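Local coordinates for protein glutathione S-transferase (Ceriporiopsis subvermispora, PDB 6J3F) that binds glutathione and, as a fungal glutathione S-transferase related to the LigE etherases, probably transfers it to electrophilic substrates or uses it in ether cleavage, at residues N3-Y8 with K34-K39; T70-H75 with A87-Y92; D76-K81 with K95-T100. All coordinates share one frame; numbering follows the deposited sequence.

Interaction 1 of 3, residues N3-Y8 with K34-K39; sequences NVIQFY and KGIPYK
Phe7 and Tyr38 stand side by side on neighbouring parallel strands, their side chains pointing the same way. Their ring planes are perpendicular, with centroids 5.8 Å apart, but the approach is oblique. The touching is done by one flank of the tyrosine: CD2 of Tyr38 lies 3.9 Å from CB of Phe7, and CE2 of Tyr38 lies 4.0 Å from CD2 of Phe7. Tyr38 holds CG between its own backbone N and carbonyl carbon (chi1 60°), the rotation that stands its ring beside Phe7. The CB of Tyr38 packs on the carbonyl O and CB of Ile5. Beyond the ring, its hydroxyl bonds to Asn32 on helix 22-34, so the tyrosine ties its strand to the helix over this face. Ile5 turns to the same face and sends CD1 obliquely across Ile36, reaching CG2 of Ile36 at 3.7 Å. On the reverse face, with Gln6, the side chain of Lys39 starts out crossing that of Val4 at about a right angle, CB of Lys39 touching CG2 of Val4 at 4.0 Å, before its end leads away; Val4 CG1 also brushes the ring of Pro37. Two backbone bonds fix the register: the N-H of Lys39 bonds to O of Ile5 (2.8 Å) and the N-H of Phe7 to O of Lys39 (2.9 Å). Ile5 thus pairs with Tyr38 and Gln6 with Lys39. Gly35, at positive phi, ends helix 22-34 in a Schellman motif and lets the chain turn back toward the sheet. Strand 5-9, helix 22-34 and strand 38-42 form the beta-alpha-beta unit that opens the thioredoxin-like N-terminal domain of glutathione S-transferases.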
loop_
_atom_site.group_PDB
_atom_site.type_symbol
_atom_site.label_atom_id
_atom_site.label_comp_id
_atom_site.label_asym_id
_atom_site.label_seq_id
_atom_site.Cartn_x
_atom_site.Cartn_y
_atom_site.Cartn_z
ATOM N N ASN A 3 -13.884 30.658 18.502
ATOM C CA ASN A 3 -14.940 29.644 18.473
ATOM C C ASN A 3 -14.869 28.753 17.212
ATOM O O ASN A 3 -15.693 27.851 17.037
ATOM C CB ASN A 3 -16.319 30.316 18.574
ATOM C CG ASN A 3 -17.441 29.330 18.945
ATOM O OD1 ASN A 3 -17.181 28.219 19.425
ATOM N ND2 ASN A 3 -18.694 29.746 18.731
ATOM N N VAL A 4 -13.885 28.995 16.336
ATOM C CA VAL A 4 -13.679 28.164 15.143
ATOM C C VAL A 4 -12.683 27.054 15.442
ATOM O O VAL A 4 -12.016 27.070 16.483
ATOM C CB VAL A 4 -13.181 28.981 13.935
ATOM C CG1 VAL A 4 -14.339 29.675 13.244
ATOM C CG2 VAL A 4 -12.097 29.981 14.361
ATOM N N ILE A 5 -12.564 26.087 14.527
ATOM C CA ILE A 5 -11.546 25.058 14.686
ATOM C C ILE A 5 -10.170 25.704 14.612
ATOM O O ILE A 5 -9.913 26.594 13.785
ATOM C CB ILE A 5 -11.712 23.952 13.628
ATOM C CG1 ILE A 5 -13.025 23.222 13.848
ATOM C CG2 ILE A 5 -10.550 22.945 13.680
ATOM C CD1 ILE A 5 -13.355 22.239 12.774
ATOM N N GLN A 6 -9.285 25.279 15.510
ATOM C CA GLN A 6 -7.903 25.733 15.515
ATOM C C GLN A 6 -7.021 24.660 14.896
ATOM O O GLN A 6 -7.002 23.510 15.355
ATOM C CB GLN A 6 -7.446 26.085 16.927
ATOM C CG GLN A 6 -8.161 27.313 17.419
ATOM C CD GLN A 6 -8.603 27.149 18.828
ATOM O OE1 GLN A 6 -7.795 26.792 19.695
ATOM N NE2 GLN A 6 -9.895 27.387 19.084
ATOM N N PHE A 7 -6.296 25.054 13.859
ATOM C CA PHE A 7 -5.486 24.171 13.040
ATOM C C PHE A 7 -4.025 24.535 13.265
ATOM O O PHE A 7 -3.611 25.661 12.968
ATOM C CB PHE A 7 -5.901 24.323 11.576
ATOM C CG PHE A 7 -4.975 23.677 10.601
ATOM C CD1 PHE A 7 -4.658 22.332 10.710
ATOM C CD2 PHE A 7 -4.456 24.406 9.543
ATOM C CE1 PHE A 7 -3.814 21.729 9.796
ATOM C CE2 PHE A 7 -3.611 23.816 8.622
ATOM C CZ PHE A 7 -3.285 22.475 8.748
ATOM N N TYR A 8 -3.252 23.590 13.795
ATOM C CA TYR A 8 -1.864 23.827 14.178
ATOM C C TYR A 8 -0.946 23.428 13.028
ATOM O O TYR A 8 -0.989 22.277 12.572
ATOM C CB TYR A 8 -1.535 23.051 15.454
ATOM C CG TYR A 8 -2.374 23.513 16.629
ATOM C CD1 TYR A 8 -3.731 23.209 16.715
ATOM C CD2 TYR A 8 -1.817 24.273 17.648
ATOM C CE1 TYR A 8 -4.509 23.657 17.795
ATOM C CE2 TYR A 8 -2.572 24.693 18.732
ATOM C CZ TYR A 8 -3.916 24.416 18.789
ATOM O OH TYR A 8 -4.652 24.865 19.865
ATOM N N LYS A 34 -13.623 20.591 2.398
ATOM C CA LYS A 34 -14.862 20.424 3.136
ATOM C C LYS A 34 -15.544 21.748 3.429
ATOM O O LYS A 34 -16.721 21.743 3.819
ATOM C CB LYS A 34 -14.606 19.689 4.441
ATOM C CG LYS A 34 -14.307 18.224 4.293
ATOM C CD LYS A 34 -14.312 17.597 5.679
ATOM C CE LYS A 34 -14.462 16.095 5.601
ATOM N NZ LYS A 34 -15.825 15.639 5.122
ATOM N N GLY A 35 -14.835 22.862 3.257
ATOM C CA GLY A 35 -15.416 24.176 3.460
ATOM C C GLY A 35 -15.704 24.476 4.910
ATOM O O GLY A 35 -16.718 25.110 5.213
ATOM N N ILE A 36 -14.834 24.036 5.811
ATOM C CA ILE A 36 -15.004 24.226 7.251
ATOM C C ILE A 36 -14.110 25.382 7.689
ATOM O O ILE A 36 -12.888 25.323 7.472
ATOM C CB ILE A 36 -14.663 22.947 8.028
ATOM C CG1 ILE A 36 -15.605 21.808 7.631
ATOM C CG2 ILE A 36 -14.725 23.207 9.512
ATOM C CD1 ILE A 36 -15.262 20.497 8.283
ATOM N N PRO A 37 -14.653 26.427 8.305
ATOM C CA PRO A 37 -13.803 27.541 8.738
ATOM C C PRO A 37 -12.918 27.142 9.913
ATOM O O PRO A 37 -13.318 26.379 10.798
ATOM C CB PRO A 37 -14.814 28.617 9.133
ATOM C CG PRO A 37 -16.020 27.813 9.563
ATOM C CD PRO A 37 -16.073 26.657 8.622
ATOM N N TYR A 38 -11.706 27.681 9.911
ATOM C CA TYR A 38 -10.683 27.344 10.886
ATOM C C TYR A 38 -9.709 28.509 10.964
ATOM O O TYR A 38 -9.696 29.404 10.117
ATOM C CB TYR A 38 -9.938 26.055 10.513
ATOM C CG TYR A 38 -9.247 26.156 9.162
ATOM C CD1 TYR A 38 -9.948 25.915 7.986
ATOM C CD2 TYR A 38 -7.911 26.529 9.063
ATOM C CE1 TYR A 38 -9.347 26.024 6.765
ATOM C CE2 TYR A 38 -7.304 26.638 7.845
ATOM C CZ TYR A 38 -8.027 26.384 6.697
ATOM O OH TYR A 38 -7.436 26.487 5.463
ATOM N N LYS A 39 -8.874 28.470 11.984
ATOM C CA LYS A 39 -7.854 29.483 12.197
ATOM C C LYS A 39 -6.520 28.760 12.328
ATOM O O LYS A 39 -6.376 27.867 13.168
ATOM C CB LYS A 39 -8.190 30.304 13.451
ATOM C CG LYS A 39 -7.137 31.294 13.902
ATOM C CD LYS A 39 -7.145 31.413 15.429
ATOM C CE LYS A 39 -6.253 32.543 15.935
ATOM N NZ LYS A 39 -7.043 33.605 16.626
#

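Interaction 2 of 3, residues T70-H75 with A87-Y92; sequences TLPVIH and AAIARY. With GSH (glutathione), chain C; EDO (1,2-ethanediol), chain F.
The thioredoxin-like glutathione-binding domain packs helix 86-96 on its sheet here, where Pro72, the cis-proline itself, and Ile74 just after it meet Ile89. The peptide bond before Pro72 is cis, the hallmark of this fold, and it leaves the backbone of Leu71 presented to the tripeptide. Leu71 N donates to O2 of glutathione at 2.8 Å, while N2 of glutathione donates to O of Leu71 at 2.7 Å, a two-way, strand-like grip on the cysteinyl part of the ligand. Behind this loop the side-chain contacts are all apolar, though CD1 of Ile89 also lies against backbone atoms. Ile89 reaches from the helix toward the strand with CD1 as its tip, which lies 3.8 Å from the backbone N of Ile74, nearly as close to CA of Val73, and farther from CB of Pro72. Ile74 crosses it obliquely. Its CG1 is set between its own N and carbonyl carbon (chi1 64°), which carries CD1 into the notch between Ile89 and Tyr92: CD1 of Ile74 lies 3.9 Å from CG2 of Ile89 and 3.9 Å from CD2 of Tyr92. The tyrosine ring takes this methyl on its CD2-CE2 side, its hydroxyl going on to Asp76. Strand 73-75 and helix 87-92 run at 34° with axes 9.1 Å apart. Strand 73-76 sits between strands 5-9 and 81-84; Ile5, Phe7 and Ile83 from those neighbours extend the apolar layer, and Thr27 of helix 22-34 packs against both Pro72 and Ile89.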
loop_
_atom_site.group_PDB
_atom_site.type_symbol
_atom_site.label_atom_id
_atom_site.label_comp_id
_atom_site.label_asym_id
_atom_site.label_seq_id
_atom_site.Cartn_x
_atom_site.Cartn_y
_atom_site.Cartn_z
ATOM N N THR A 70 3.445 15.197 16.493
ATOM C CA THR A 70 3.548 15.767 15.159
ATOM C C THR A 70 2.399 16.727 14.895
ATOM O O THR A 70 1.381 16.742 15.595
ATOM C CB THR A 70 3.536 14.692 14.066
ATOM O OG1 THR A 70 2.328 13.924 14.180
ATOM C CG2 THR A 70 4.770 13.777 14.168
ATOM N N LEU A 71 2.592 17.537 13.862
ATOM C CA LEU A 71 1.530 18.340 13.293
ATOM C C LEU A 71 1.180 17.646 11.980
ATOM O O LEU A 71 2.032 16.957 11.416
ATOM C CB LEU A 71 1.983 19.791 13.101
ATOM C CG LEU A 71 2.187 20.580 14.405
ATOM C CD1 LEU A 71 2.277 22.079 14.122
ATOM C CD2 LEU A 71 1.074 20.284 15.411
ATOM N N PRO A 72 -0.056 17.807 11.478
ATOM C CA PRO A 72 -1.103 18.723 11.935
ATOM C C PRO A 72 -1.851 18.208 13.123
ATOM O O PRO A 72 -1.820 17.012 13.375
ATOM C CB PRO A 72 -2.039 18.812 10.731
ATOM C CG PRO A 72 -1.887 17.480 10.062
ATOM C CD PRO A 72 -0.472 17.040 10.293
ATOM N N VAL A 73 -2.502 19.127 13.832
ATOM C CA VAL A 73 -3.466 18.823 14.882
ATOM C C VAL A 73 -4.596 19.835 14.760
ATOM O O VAL A 73 -4.389 20.965 14.311
ATOM C CB VAL A 73 -2.814 18.879 16.276
ATOM C CG1 VAL A 73 -3.852 18.909 17.381
ATOM C CG2 VAL A 73 -1.877 17.703 16.461
ATOM N N ILE A 74 -5.809 19.423 15.117
ATOM C CA ILE A 74 -6.895 20.385 15.229
ATOM C C ILE A 74 -7.519 20.261 16.605
ATOM O O ILE A 74 -7.555 19.175 17.195
ATOM C CB ILE A 74 -7.977 20.224 14.133
ATOM C CG1 ILE A 74 -8.672 18.870 14.249
ATOM C CG2 ILE A 74 -7.379 20.476 12.751
ATOM C CD1 ILE A 74 -10.046 18.841 13.643
ATOM N N HIS A 75 -8.002 21.394 17.117
ATOM C CA HIS A 75 -8.883 21.438 18.278
ATOM C C HIS A 75 -10.211 22.038 17.851
ATOM O O HIS A 75 -10.241 23.109 17.236
ATOM C CB HIS A 75 -8.304 22.262 19.435
ATOM C CG HIS A 75 -9.237 22.378 20.603
ATOM N ND1 HIS A 75 -9.432 21.351 21.505
ATOM C CD2 HIS A 75 -10.055 23.383 20.998
ATOM C CE1 HIS A 75 -10.322 21.722 22.409
ATOM N NE2 HIS A 75 -10.712 22.952 22.127
ATOM N N ALA A 87 -4.786 11.783 8.721
ATOM C CA ALA A 87 -5.823 10.788 8.413
ATOM C C ALA A 87 -6.883 10.704 9.518
ATOM O O ALA A 87 -8.075 10.538 9.232
ATOM C CB ALA A 87 -5.199 9.412 8.163
ATOM N N ALA A 88 -6.472 10.797 10.785
ATOM C CA ALA A 88 -7.450 10.810 11.866
ATOM C C ALA A 88 -8.294 12.075 11.830
ATOM O O ALA A 88 -9.490 12.037 12.149
ATOM C CB ALA A 88 -6.758 10.675 13.225
ATOM N N ILE A 89 -7.699 13.192 11.429
ATOM C CA ILE A 89 -8.446 14.435 11.344
ATOM C C ILE A 89 -9.519 14.336 10.271
ATOM O O ILE A 89 -10.673 14.720 10.504
ATOM C CB ILE A 89 -7.485 15.609 11.099
ATOM C CG1 ILE A 89 -6.604 15.808 12.335
ATOM C CG2 ILE A 89 -8.269 16.847 10.759
ATOM C CD1 ILE A 89 -5.557 16.921 12.219
ATOM N N ALA A 90 -9.173 13.781 9.096
ATOM C CA ALA A 90 -10.170 13.594 8.039
ATOM C C ALA A 90 -11.314 12.694 8.490
ATOM O O ALA A 90 -12.478 12.983 8.205
ATOM C CB ALA A 90 -9.543 13.007 6.769
ATOM N N ARG A 91 -11.009 11.576 9.159
ATOM C CA ARG A 91 -12.094 10.746 9.675
ATOM C C ARG A 91 -12.923 11.521 10.693
ATOM O O ARG A 91 -14.156 11.477 10.653
ATOM C CB ARG A 91 -11.551 9.452 10.286
ATOM C CG ARG A 91 -11.073 8.421 9.262
ATOM C CD ARG A 91 -10.522 7.154 9.931
ATOM N NE ARG A 91 -10.142 6.145 8.946
ATOM C CZ ARG A 91 -9.044 6.196 8.186
ATOM N NH1 ARG A 91 -8.204 7.212 8.309
ATOM N NH2 ARG A 91 -8.777 5.232 7.301
ATOM N N TYR A 92 -12.265 12.267 11.593
ATOM C CA TYR A 92 -13.012 13.035 12.585
ATOM C C TYR A 92 -13.912 14.071 11.923
ATOM O O TYR A 92 -15.056 14.259 12.343
ATOM C CB TYR A 92 -12.071 13.716 13.575
ATOM C CG TYR A 92 -12.788 14.763 14.392
ATOM C CD1 TYR A 92 -13.511 14.409 15.530
ATOM C CD2 TYR A 92 -12.773 16.107 14.012
ATOM C CE1 TYR A 92 -14.198 15.365 16.275
ATOM C CE2 TYR A 92 -13.450 17.077 14.757
ATOM C CZ TYR A 92 -14.169 16.697 15.887
ATOM O OH TYR A 92 -14.853 17.649 16.625
HETATM N N1 GSH C . 1.284 10.533 10.287
HETATM C CA1 GSH C . 1.322 11.958 10.552
HETATM C C1 GSH C . 0.224 12.659 9.786
HETATM O O11 GSH C . -0.360 13.640 10.315
HETATM O O12 GSH C . -0.084 12.231 8.648
HETATM C CB1 GSH C . 2.708 12.504 10.211
HETATM C CG1 GSH C . 2.809 13.963 10.631
HETATM C CD1 GSH C . 4.231 14.485 10.623
HETATM O OE1 GSH C . 5.181 13.719 10.567
HETATM N N2 GSH C . 4.343 15.808 10.688
HETATM C CA2 GSH C . 5.621 16.487 10.800
HETATM C C2 GSH C . 5.984 16.830 12.223
HETATM O O2 GSH C . 5.226 17.498 12.905
HETATM C CB2 GSH C . 5.593 17.762 9.961
HETATM S SG2 GSH C . 5.613 17.410 8.182
HETATM N N3 GSH C . 7.148 16.379 12.692
HETATM C CA3 GSH C . 7.605 16.686 14.037
HETATM C C3 GSH C . 9.080 16.408 14.267
HETATM O O31 GSH C . 9.782 15.969 13.320
HETATM O O32 GSH C . 9.552 16.633 15.409
HETATM C C1 EDO F . -6.365 6.321 5.810
HETATM O O1 EDO F . -5.679 6.025 7.027
HETATM C C2 EDO F . -5.770 7.521 5.067
HETATM O O2 EDO F . -5.278 7.134 3.765
#

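Interaction 3 of 3, residues D76-K81 with K95-T100; sequences DPSTGK and KTYPDT
Tyr97 and Asp76 reach for each other from opposite directions, the tyrosine hydroxyl ending on the carboxylate. The CB of Tyr97 points neither at the 76-81 loop nor away from it; with CG anti to the carbonyl carbon (chi1 -58°), the ring is swung so that its hydroxyl end comes to Asp76. Along the CD2-CE2 flank, CG2 of Thr96 sits 3.4 Å above one ring face of Tyr97, offset toward the rim and nearest CE2. That same methyl meets CG2 of Thr79 tip to tip at 4.1 Å, the apolar part of the contact. Farther out, CE2 and CZ of Tyr97 each lie 3.4 Å from OD2 of Asp76, which is near the ring plane at its edge. At the tip, OH of Tyr97 donates to OD2 of Asp76 at 2.7 Å, on the syn lone pair, with the carboxylate turned only 26° from the ring plane. OH of Tyr97 also lies 2.9 Å from OD1 of Asp76, so it faces both carboxylate oxygens. The same OD2 bonds to the hydroxyl of Tyr92 of helix 86-96, which in turn bonds to Thr79 OG1. With an alanine in place of Asp76, both tyrosine hydroxyls would probably lose their acidic partner and the end of Tyr97 would be freer to turn. The carbonyl O of Asp76 braces it within the loop, accepting from N of Thr79 and N of Gly80. An ST turn, Thr79 OG1 accepting from N of Lys81, shapes the rest. Two phenols converging on one carboxylate oxygen of the buried Asp76 would be expected to stabilise its negative charge. The bonds themselves tie the loop between strands 73-76 and 81-84 to the end of helix 86-96.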
loop_
_atom_site.group_PDB
_atom_site.type_symbol
_atom_site.label_atom_id
_atom_site.label_comp_id
_atom_site.label_asym_id
_atom_site.label_seq_id
_atom_site.Cartn_x
_atom_site.Cartn_y
_atom_site.Cartn_z
ATOM N N ASP A 76 -11.301 21.355 18.205
ATOM C CA ASP A 76 -12.669 21.719 17.839
ATOM C C ASP A 76 -13.404 22.279 19.056
ATOM O O ASP A 76 -13.986 21.506 19.833
ATOM C CB ASP A 76 -13.394 20.491 17.291
ATOM C CG ASP A 76 -14.624 20.843 16.485
ATOM O OD1 ASP A 76 -15.104 21.992 16.589
ATOM O OD2 ASP A 76 -15.108 19.958 15.751
ATOM N N PRO A 77 -13.413 23.605 19.274
ATOM C CA PRO A 77 -14.092 24.131 20.472
ATOM C C PRO A 77 -15.554 23.752 20.519
ATOM O O PRO A 77 -16.108 23.578 21.609
ATOM C CB PRO A 77 -13.897 25.653 20.360
ATOM C CG PRO A 77 -13.666 25.900 18.911
ATOM C CD PRO A 77 -12.920 24.691 18.406
ATOM N N SER A 78 -16.175 23.575 19.348
ATOM C CA SER A 78 -17.554 23.117 19.276
ATOM C C SER A 78 -17.755 21.791 20.008
ATOM O O SER A 78 -18.804 21.569 20.625
ATOM C CB SER A 78 -17.966 22.999 17.812
ATOM O OG SER A 78 -18.520 21.728 17.534
ATOM N N THR A 79 -16.770 20.895 19.965
ATOM C CA THR A 79 -16.900 19.606 20.632
ATOM C C THR A 79 -15.925 19.386 21.770
ATOM O O THR A 79 -16.073 18.394 22.486
ATOM C CB THR A 79 -16.711 18.454 19.636
ATOM O OG1 THR A 79 -15.306 18.196 19.458
ATOM C CG2 THR A 79 -17.333 18.812 18.301
ATOM N N GLY A 80 -14.912 20.235 21.928
ATOM C CA GLY A 80 -13.889 20.017 22.933
ATOM C C GLY A 80 -12.811 19.000 22.599
ATOM O O GLY A 80 -11.989 18.697 23.472
ATOM N N LYS A 81 -12.767 18.467 21.373
ATOM C CA LYS A 81 -11.842 17.384 21.057
ATOM C C LYS A 81 -10.588 17.875 20.328
ATOM O O LYS A 81 -10.620 18.823 19.536
ATOM C CB LYS A 81 -12.529 16.284 20.235
ATOM C CG LYS A 81 -13.241 15.183 21.066
ATOM C CD LYS A 81 -12.776 15.056 22.542
ATOM C CE LYS A 81 -11.318 14.547 22.771
ATOM N NZ LYS A 81 -10.854 14.747 24.212
ATOM N N LYS A 95 -17.209 12.332 10.275
ATOM C CA LYS A 95 -18.297 11.969 11.174
ATOM C C LYS A 95 -18.882 13.188 11.877
ATOM O O LYS A 95 -20.086 13.223 12.139
ATOM C CB LYS A 95 -17.835 10.938 12.207
ATOM C CG LYS A 95 -16.941 11.500 13.281
ATOM C CD LYS A 95 -16.815 10.585 14.506
ATOM C CE LYS A 95 -15.715 11.113 15.463
ATOM N NZ LYS A 95 -15.567 10.334 16.734
ATOM N N THR A 96 -18.069 14.206 12.154
ATOM C CA THR A 96 -18.504 15.309 13.006
ATOM C C THR A 96 -19.245 16.380 12.225
ATOM O O THR A 96 -20.135 17.037 12.772
ATOM C CB THR A 96 -17.292 15.905 13.720
ATOM O OG1 THR A 96 -16.744 14.911 14.587
ATOM C CG2 THR A 96 -17.649 17.157 14.518
ATOM N N TYR A 97 -18.913 16.566 10.953
ATOM C CA TYR A 97 -19.610 17.508 10.088
ATOM C C TYR A 97 -20.123 16.742 8.873
ATOM O O TYR A 97 -19.576 16.859 7.768
ATOM C CB TYR A 97 -18.693 18.668 9.706
ATOM C CG TYR A 97 -18.186 19.403 10.927
ATOM C CD1 TYR A 97 -18.958 20.387 11.532
ATOM C CD2 TYR A 97 -16.947 19.097 11.495
ATOM C CE1 TYR A 97 -18.502 21.062 12.659
ATOM C CE2 TYR A 97 -16.489 19.764 12.625
ATOM C CZ TYR A 97 -17.272 20.745 13.206
ATOM O OH TYR A 97 -16.842 21.419 14.324
ATOM N N PRO A 98 -21.177 15.938 9.054
ATOM C CA PRO A 98 -21.634 15.044 7.969
ATOM C C PRO A 98 -22.213 15.757 6.770
ATOM O O PRO A 98 -22.349 15.129 5.711
ATOM C CB PRO A 98 -22.705 14.181 8.648
ATOM C CG PRO A 98 -23.163 15.001 9.791
ATOM C CD PRO A 98 -21.964 15.766 10.281
ATOM N N ASP A 99 -22.581 17.029 6.897
ATOM C CA ASP A 99 -23.164 17.757 5.778
ATOM C C ASP A 99 -22.107 18.336 4.856
ATOM O O ASP A 99 -22.452 18.987 3.865
ATOM C CB ASP A 99 -24.093 18.863 6.296
ATOM C CG ASP A 99 -25.283 18.308 7.082
ATOM O OD1 ASP A 99 -25.795 17.235 6.687
ATOM O OD2 ASP A 99 -25.700 18.937 8.090
ATOM N N THR A 100 -20.850 18.115 5.153
ATOM C CA THR A 100 -19.755 18.497 4.283
ATOM C C THR A 100 -19.388 17.318 3.397
ATOM O O THR A 100 -19.674 16.163 3.744
ATOM C CB THR A 100 -18.551 18.965 5.118
ATOM O OG1 THR A 100 -18.111 17.926 6.014
ATOM C CG2 THR A 100 -18.945 20.181 5.935
#

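The three contacts differ with their depth in the N-terminal domain. Interaction 1 joins an outer strand to its parallel neighbour and is partly buried, mixing backbone bonds with apolar packing. Interaction 2, the fully buried one, sets helix against sheet through aliphatic groups, with glutathione bound at its loop end. Interaction 3 lies at the surface, away from the ligand, and depends on a hydroxyl-carboxylate bond. Strands 5-9 and 73-76 link interactions 1 and 2 through backbone bonds, such as Tyr8 N to Val73 O. Helix 86-96 serves interactions 2 and 3, and Tyr92 bridges them, apolar at its ring and polar at its hydroxyl.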